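Local coordinates for SusD homolog (Bacteroides thetaiotaomicron VPI-5482, PDB 3IV0), which probably binds glycans at the outer membrane as a SusD-family protein, although its own ligand and precise function remain unknown, at residues 70-73 against 74-77; 78-81 against 82-85; 447-451 against 452-456. All coordinates share one frame; numbering follows the deposited sequence.

Contact 1 of 3, residues 70-73 against 74-77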
loop_
_atom_site.group_PDB
_atom_site.type_symbol
_atom_site.label_atom_id
_atom_site.label_comp_id
_atom_site.label_asym_id
_atom_site.label_seq_id
_atom_site.Cartn_x
_atom_site.Cartn_y
_atom_site.Cartn_z
ATOM N N ASN A 70 9.662 -5.807 -16.262
ATOM C CA ASN A 70 9.218 -6.663 -17.356
ATOM C C ASN A 70 8.296 -7.777 -16.949
ATOM O O ASN A 70 7.921 -8.625 -17.761
ATOM C CB ASN A 70 10.435 -7.272 -18.048
ATOM C CG ASN A 70 11.301 -6.243 -18.744
ATOM O OD1 ASN A 70 10.814 -5.205 -19.195
ATOM N ND2 ASN A 70 12.601 -6.531 -18.821
ATOM N N ASN A 71 7.926 -7.824 -15.663
ATOM C CA ASN A 71 7.101 -8.913 -15.162
ATOM C C ASN A 71 7.715 -10.293 -15.406
ATOM O O ASN A 71 6.991 -11.287 -15.529
ATOM C CB ASN A 71 5.662 -8.816 -15.706
ATOM C CG ASN A 71 4.677 -9.651 -14.915
ATOM O OD1 ASN A 71 4.765 -9.695 -13.675
ATOM N ND2 ASN A 71 3.783 -10.362 -15.590
ATOM N N ASP A 72 9.054 -10.356 -15.370
ATOM C CA ASP A 72 9.790 -11.600 -15.549
ATOM C C ASP A 72 9.999 -12.241 -14.191
ATOM O O ASP A 72 11.144 -12.383 -13.707
ATOM C CB ASP A 72 11.139 -11.296 -16.229
ATOM C CG ASP A 72 11.785 -12.518 -16.921
ATOM O OD1 ASP A 72 11.415 -13.705 -16.722
ATOM O OD2 ASP A 72 12.756 -12.242 -17.674
HETATM N N MSE A 73 8.886 -12.659 -13.578
HETATM C CA MSE A 73 8.937 -13.046 -12.189
HETATM C C MSE A 73 9.578 -14.408 -12.049
HETATM O O MSE A 73 10.146 -14.741 -10.988
HETATM C CB MSE A 73 7.524 -12.993 -11.550
HETATM C CG MSE A 73 6.780 -11.739 -11.778
HETATM SE SE MSE A 73 7.789 -10.180 -11.075
HETATM C CE MSE A 73 7.314 -10.426 -9.209
ATOM N N GLY A 74 9.525 -15.232 -13.084
ATOM C CA GLY A 74 10.194 -16.512 -13.054
ATOM C C GLY A 74 11.710 -16.342 -13.058
ATOM O O GLY A 74 12.439 -17.084 -12.377
ATOM N N GLU A 75 12.212 -15.370 -13.804
ATOM C CA GLU A 75 13.663 -15.144 -13.833
ATOM C C GLU A 75 14.078 -14.487 -12.523
ATOM O O GLU A 75 15.178 -14.713 -12.030
ATOM C CB GLU A 75 14.113 -14.274 -15.019
ATOM C CG GLU A 75 13.842 -14.836 -16.396
ATOM C CD GLU A 75 14.622 -16.106 -16.707
ATOM O OE1 GLU A 75 15.414 -16.595 -15.855
ATOM O OE2 GLU A 75 14.437 -16.619 -17.838
ATOM N N LEU A 76 13.236 -13.646 -11.955
ATOM C CA LEU A 76 13.493 -13.105 -10.608
ATOM C C LEU A 76 13.675 -14.270 -9.593
ATOM O O LEU A 76 14.643 -14.290 -8.838
ATOM C CB LEU A 76 12.347 -12.207 -10.183
ATOM C CG LEU A 76 12.490 -11.463 -8.839
ATOM C CD1 LEU A 76 13.570 -10.408 -8.952
ATOM C CD2 LEU A 76 11.158 -10.826 -8.415
ATOM N N ARG A 77 12.766 -15.229 -9.565
ATOM C CA ARG A 77 12.853 -16.358 -8.640
ATOM C C ARG A 77 14.082 -17.225 -8.952
ATOM O O ARG A 77 14.659 -17.928 -8.087
ATOM C CB ARG A 77 11.591 -17.208 -8.730
ATOM C CG ARG A 77 11.697 -18.551 -7.991
ATOM C CD ARG A 77 10.470 -19.423 -8.179
ATOM N NE ARG A 77 10.348 -19.937 -9.535
ATOM C CZ ARG A 77 9.244 -20.513 -10.038
ATOM N NH1 ARG A 77 8.133 -20.649 -9.312
ATOM N NH2 ARG A 77 9.249 -20.953 -11.285
HETATM O O HOH W 1 9.259 -15.019 -15.899
#
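The carbonyl oxygen of D72 takes two amides of the first turn of helix 73-79. L76 N reaches D72 O at 3.0 Å in a fairly straight bond lying in the carbonyl plane, while E75 N makes only a weak, sharply bent one. One residue on, R77 N donates to M73 O at 3.0 Å and carries the helix forward.

D72 is the N-cap. Its CG lies anti to the backbone N (chi1 -159°), which swings the carboxylate over the start of the helix. There OD1 accepts weakly from E75 N, a capping bond whose length is doubtful because OD1 is modelled too close to the E75 side chain. Water 1 works beside it, donating to D72 OD1 at 2.7 Å and accepting from G74 N at 2.8 Å. The D72 and E75 carboxylates are turned nearly perpendicular and come close, though the place of D72 OD1 is uncertain; two like charges so near would probably disfavour each other, whereas the helix start would probably favour a negative charge on D72. With an alanine here, E75 N would probably lose its side-chain acceptor and water 1 its carboxylate hold, leaving only the main-chain carbonyl to cap the turn.

On the apolar side, selenomethionine M73 and L76 run side by side, M73 CE meeting L76 CD2 at 3.9 Å.

Before the cap, just after helix 63-69, N71 turns the chain out in a Schellman motif and D72 centres an inverse gamma turn, so helices 63-69 and 73-79 are joined by a very short link. L76 packs back on Y64 and Y67 of helix 63-69, M73 on L68 there and on W461 and W480, while R77 reaches the C terminus through W480 O and E481.

Contact 2 of 3, residues 78-81 against 82-85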
loop_
_atom_site.group_PDB
_atom_site.type_symbol
_atom_site.label_atom_id
_atom_site.label_comp_id
_atom_site.label_asym_id
_atom_site.label_seq_id
_atom_site.Cartn_x
_atom_site.Cartn_y
_atom_site.Cartn_z
ATOM N N ASN A 78 14.491 -17.619 -10.292
ATOM C CA ASN A 78 15.728 -18.321 -10.594
ATOM C C ASN A 78 17.004 -17.541 -10.174
ATOM O O ASN A 78 17.955 -18.159 -9.703
ATOM C CB ASN A 78 15.756 -18.681 -12.091
ATOM C CG ASN A 78 16.918 -19.596 -12.459
ATOM O OD1 ASN A 78 17.819 -19.195 -13.203
ATOM N ND2 ASN A 78 16.896 -20.819 -11.956
ATOM N N THR A 79 17.028 -16.217 -10.293
ATOM C CA THR A 79 18.242 -15.447 -9.992
ATOM C C THR A 79 18.399 -15.204 -8.492
ATOM O O THR A 79 19.524 -15.213 -7.990
ATOM C CB THR A 79 18.243 -14.101 -10.742
ATOM O OG1 THR A 79 18.227 -14.348 -12.163
ATOM C CG2 THR A 79 19.450 -13.259 -10.399
ATOM N N TYR A 80 17.288 -15.080 -7.768
ATOM C CA TYR A 80 17.301 -14.784 -6.333
ATOM C C TYR A 80 16.373 -15.752 -5.600
ATOM O O TYR A 80 15.323 -15.366 -5.084
ATOM C CB TYR A 80 16.851 -13.350 -6.078
ATOM C CG TYR A 80 17.571 -12.278 -6.847
ATOM C CD1 TYR A 80 18.818 -11.831 -6.475
ATOM C CD2 TYR A 80 16.971 -11.687 -7.965
ATOM C CE1 TYR A 80 19.450 -10.822 -7.179
ATOM C CE2 TYR A 80 17.594 -10.698 -8.664
ATOM C CZ TYR A 80 18.836 -10.249 -8.269
ATOM O OH TYR A 80 19.446 -9.231 -8.980
ATOM N N PRO A 81 16.716 -17.035 -5.567
ATOM C CA PRO A 81 15.723 -18.006 -5.143
ATOM C C PRO A 81 15.215 -17.932 -3.710
ATOM O O PRO A 81 14.099 -18.348 -3.463
ATOM C CB PRO A 81 16.423 -19.348 -5.341
ATOM C CG PRO A 81 17.832 -19.062 -5.660
ATOM C CD PRO A 81 17.952 -17.660 -6.092
ATOM N N ASP A 82 16.081 -17.500 -2.790
ATOM C CA ASP A 82 15.759 -17.590 -1.358
ATOM C C ASP A 82 15.840 -16.270 -0.584
ATOM O O ASP A 82 15.330 -16.188 0.573
ATOM C CB ASP A 82 16.670 -18.628 -0.672
ATOM C CG ASP A 82 16.370 -20.032 -1.081
ATOM O OD1 ASP A 82 15.203 -20.365 -1.379
ATOM O OD2 ASP A 82 17.304 -20.865 -1.064
ATOM N N ASP A 83 16.421 -15.242 -1.193
ATOM C CA ASP A 83 16.817 -14.047 -0.462
ATOM C C ASP A 83 15.918 -12.834 -0.708
ATOM O O ASP A 83 14.842 -12.955 -1.321
ATOM C CB ASP A 83 18.317 -13.750 -0.638
ATOM C CG ASP A 83 18.669 -13.081 -1.956
ATOM O OD1 ASP A 83 17.796 -12.494 -2.641
ATOM O OD2 ASP A 83 19.881 -13.097 -2.272
ATOM N N ALA A 84 16.298 -11.689 -0.162
ATOM C CA ALA A 84 15.400 -10.527 -0.113
ATOM C C ALA A 84 15.240 -9.790 -1.423
ATOM O O ALA A 84 14.552 -8.764 -1.456
ATOM C CB ALA A 84 15.816 -9.527 1.015
ATOM N N ARG A 85 15.876 -10.257 -2.494
ATOM C CA ARG A 85 15.643 -9.704 -3.824
ATOM C C ARG A 85 14.641 -10.504 -4.619
ATOM O O ARG A 85 14.325 -10.131 -5.742
ATOM C CB ARG A 85 16.953 -9.555 -4.616
ATOM C CG ARG A 85 17.860 -8.449 -4.145
ATOM C CD ARG A 85 18.766 -8.834 -2.984
ATOM N NE ARG A 85 19.571 -10.030 -3.206
ATOM C CZ ARG A 85 20.742 -10.065 -3.826
ATOM N NH1 ARG A 85 21.313 -8.964 -4.280
ATOM N NH2 ARG A 85 21.370 -11.228 -3.941
HETATM O O HOH W 2 20.444 -14.922 -4.649
#
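The Y80 ring is covered on both faces. R85 CB sits over one, 3.6 Å from the ring centroid and 18° off the normal, a CH-pi contact displaced toward the rim; on the opposite face T79 CG2 lies over the centre, 3.6 Å above the plane. The R85 guanidinium in turn has Y80 CE1 over the centre of one face, but the two planes stand 65° apart, so the ring rim meets the guanidinium rather than stacking flat on it. At the guanidinium edge, in plane, comes the D83 carboxylate.

That carboxylate makes an Asx turn just beyond the end of helix 73-79: D83 OD1 accepts from R85 N at 3.0 Å. With chi1 at 79°, CG lies between the backbone N and the carbonyl carbon, bringing OD1 within reach of the amide two residues on. R85 bends at chi2 and chi3 to come back side-on. Its NH2 makes a salt bridge to D83 OD2 at 2.9 Å, on the syn side, and its NE bonds to D83 OD1 from the same face of the carboxylate as R85 N. Gripped through NE and NH2, the guanidinium is probably limited in its rotation.

D83 OD2 also accepts from water 2, which bonds only weakly to T79 O. Farther round the loop, D82 OD1 is hydrogen-bonded to H464.

Contact 3 of 3, residues 447-451 against 452-456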
loop_
_atom_site.group_PDB
_atom_site.type_symbol
_atom_site.label_atom_id
_atom_site.label_comp_id
_atom_site.label_asym_id
_atom_site.label_seq_id
_atom_site.Cartn_x
_atom_site.Cartn_y
_atom_site.Cartn_z
ATOM N N ASN A 447 4.677 -0.732 -19.692
ATOM C CA ASN A 447 5.272 -2.075 -19.679
ATOM C C ASN A 447 4.160 -3.083 -19.358
ATOM O O ASN A 447 4.207 -3.773 -18.342
ATOM C CB ASN A 447 6.393 -2.211 -18.621
ATOM C CG ASN A 447 7.590 -1.309 -18.872
ATOM O OD1 ASN A 447 7.612 -0.486 -19.781
ATOM N ND2 ASN A 447 8.589 -1.450 -18.042
ATOM N N PRO A 448 3.133 -3.159 -20.206
ATOM C CA PRO A 448 1.963 -3.978 -19.891
ATOM C C PRO A 448 2.261 -5.464 -20.001
ATOM O O PRO A 448 3.230 -5.878 -20.669
ATOM C CB PRO A 448 0.957 -3.619 -20.990
ATOM C CG PRO A 448 1.824 -3.249 -22.145
ATOM C CD PRO A 448 3.020 -2.555 -21.549
HETATM N N MSE A 449 1.441 -6.282 -19.357
HETATM C CA MSE A 449 1.418 -7.702 -19.680
HETATM C C MSE A 449 0.282 -7.925 -20.674
HETATM O O MSE A 449 -0.538 -7.022 -20.918
HETATM C CB MSE A 449 1.222 -8.564 -18.415
HETATM C CG MSE A 449 -0.133 -8.421 -17.734
HETATM SE SE MSE A 449 -0.290 -9.352 -16.041
HETATM C CE MSE A 449 0.866 -8.244 -14.953
ATOM N N THR A 450 0.136 -9.129 -21.207
ATOM C CA THR A 450 -0.999 -9.406 -22.069
ATOM C C THR A 450 -2.244 -9.750 -21.259
ATOM O O THR A 450 -2.164 -10.230 -20.109
ATOM C CB THR A 450 -0.735 -10.547 -23.065
ATOM O OG1 THR A 450 -0.730 -11.781 -22.368
ATOM C CG2 THR A 450 0.604 -10.351 -23.797
ATOM N N ARG A 451 -3.416 -9.558 -21.846
ATOM C CA ARG A 451 -4.644 -9.852 -21.140
ATOM C C ARG A 451 -4.752 -11.355 -20.886
ATOM O O ARG A 451 -5.233 -11.790 -19.822
ATOM C CB ARG A 451 -5.868 -9.295 -21.872
ATOM C CG ARG A 451 -7.123 -9.528 -21.110
ATOM C CD ARG A 451 -8.291 -8.843 -21.771
ATOM N NE ARG A 451 -9.490 -8.992 -20.978
ATOM C CZ ARG A 451 -10.704 -8.643 -21.389
ATOM N NH1 ARG A 451 -10.872 -8.112 -22.590
ATOM N NH2 ARG A 451 -11.737 -8.818 -20.592
ATOM N N THR A 452 -4.354 -12.173 -21.859
ATOM C CA THR A 452 -4.409 -13.627 -21.672
ATOM C C THR A 452 -3.525 -14.024 -20.484
ATOM O O THR A 452 -3.939 -14.816 -19.647
ATOM C CB THR A 452 -3.957 -14.394 -22.913
ATOM O OG1 THR A 452 -4.749 -13.980 -24.046
ATOM C CG2 THR A 452 -4.152 -15.871 -22.685
ATOM N N ASN A 453 -2.334 -13.465 -20.413
ATOM C CA ASN A 453 -1.423 -13.787 -19.304
ATOM C C ASN A 453 -2.011 -13.322 -17.990
ATOM O O ASN A 453 -2.028 -14.091 -17.025
ATOM C CB ASN A 453 -0.049 -13.212 -19.556
ATOM C CG ASN A 453 0.725 -13.978 -20.634
ATOM O OD1 ASN A 453 0.367 -15.098 -20.996
ATOM N ND2 ASN A 453 1.809 -13.407 -21.063
ATOM N N PHE A 454 -2.582 -12.134 -17.979
ATOM C CA PHE A 454 -3.341 -11.707 -16.794
ATOM C C PHE A 454 -4.374 -12.727 -16.404
ATOM O O PHE A 454 -4.513 -13.088 -15.206
ATOM C CB PHE A 454 -4.006 -10.381 -17.096
ATOM C CG PHE A 454 -4.837 -9.830 -15.975
ATOM C CD1 PHE A 454 -6.176 -10.172 -15.863
ATOM C CD2 PHE A 454 -4.312 -8.925 -15.088
ATOM C CE1 PHE A 454 -6.967 -9.621 -14.874
ATOM C CE2 PHE A 454 -5.111 -8.375 -14.100
ATOM C CZ PHE A 454 -6.417 -8.727 -13.979
ATOM N N ASN A 455 -5.148 -13.192 -17.377
ATOM C CA ASN A 455 -6.252 -14.101 -17.110
ATOM C C ASN A 455 -5.813 -15.433 -16.519
ATOM O O ASN A 455 -6.603 -16.090 -15.849
ATOM C CB ASN A 455 -7.048 -14.353 -18.409
ATOM C CG ASN A 455 -7.838 -13.152 -18.872
ATOM O OD1 ASN A 455 -8.158 -12.262 -18.086
ATOM N ND2 ASN A 455 -8.225 -13.160 -20.153
ATOM N N VAL A 456 -4.585 -15.848 -16.779
ATOM C CA VAL A 456 -4.050 -17.082 -16.224
ATOM C C VAL A 456 -3.109 -16.797 -15.032
ATOM O O VAL A 456 -2.360 -17.683 -14.616
ATOM C CB VAL A 456 -3.366 -17.993 -17.295
ATOM C CG1 VAL A 456 -4.396 -18.453 -18.332
ATOM C CG2 VAL A 456 -2.205 -17.342 -17.991
HETATM O O HOH W 3 2.589 -10.766 -20.675
HETATM O O HOH W 4 -9.505 -10.006 -18.279
#
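M449 and F454 cross obliquely in a Met-aromatic contact. The selenium of this selenomethionine stands at the ring edge, M449 SE lying 5.5 Å from the F454 centroid and 82° off the ring normal, and it also touches F454 CB at 4.0 Å. F454 has CG anti to its own N (chi1 179°), which carries the ring out past the selenium to meet Y440 edge-to-face and W459, with V434 of helix 429-436 and F219 of helix 202-219 close by.

T450 is the N-cap of helix 451-455. Its OG1 lies against the N453 side chain, accepting from N453 N at 3.0 Å, while F454 N bonds to T450 O at 2.9 Å. The N453 amide does not close directly on the T450 backbone; water 3 stands between, accepting from both T450 N and N453 ND2.

On the outer side R451 runs extended across N455, guanidinium and amide planes 62° apart, beside the backbone bond from N455 N to R451 O. Water 4 lies in the guanidinium plane, accepting from R451 NE at 2.9 Å and donating to N455 OD1 at 2.6 Å.

From the N terminus, contact 1 comes first, closing the short turn between helices 63-69 and 73-79; contact 2 follows at once, where helix 73-79 ends and its loop sets off toward helix 93-108. The two sit at either end of one short helix, their centres about 10 Å apart, and they touch where L76 CD1 packs on R85 O. Contact 3 comes far later, at the start of helix 451-455. The three follow in series, none enclosing or crossing another. Contact 3 folds back beside contact 1, M449 CE packing on N71 ND2, and N447 bonds to A69 O, so the C-terminal region is tied to the helix 63-69 turn. Contacts 2 and 3 do not touch.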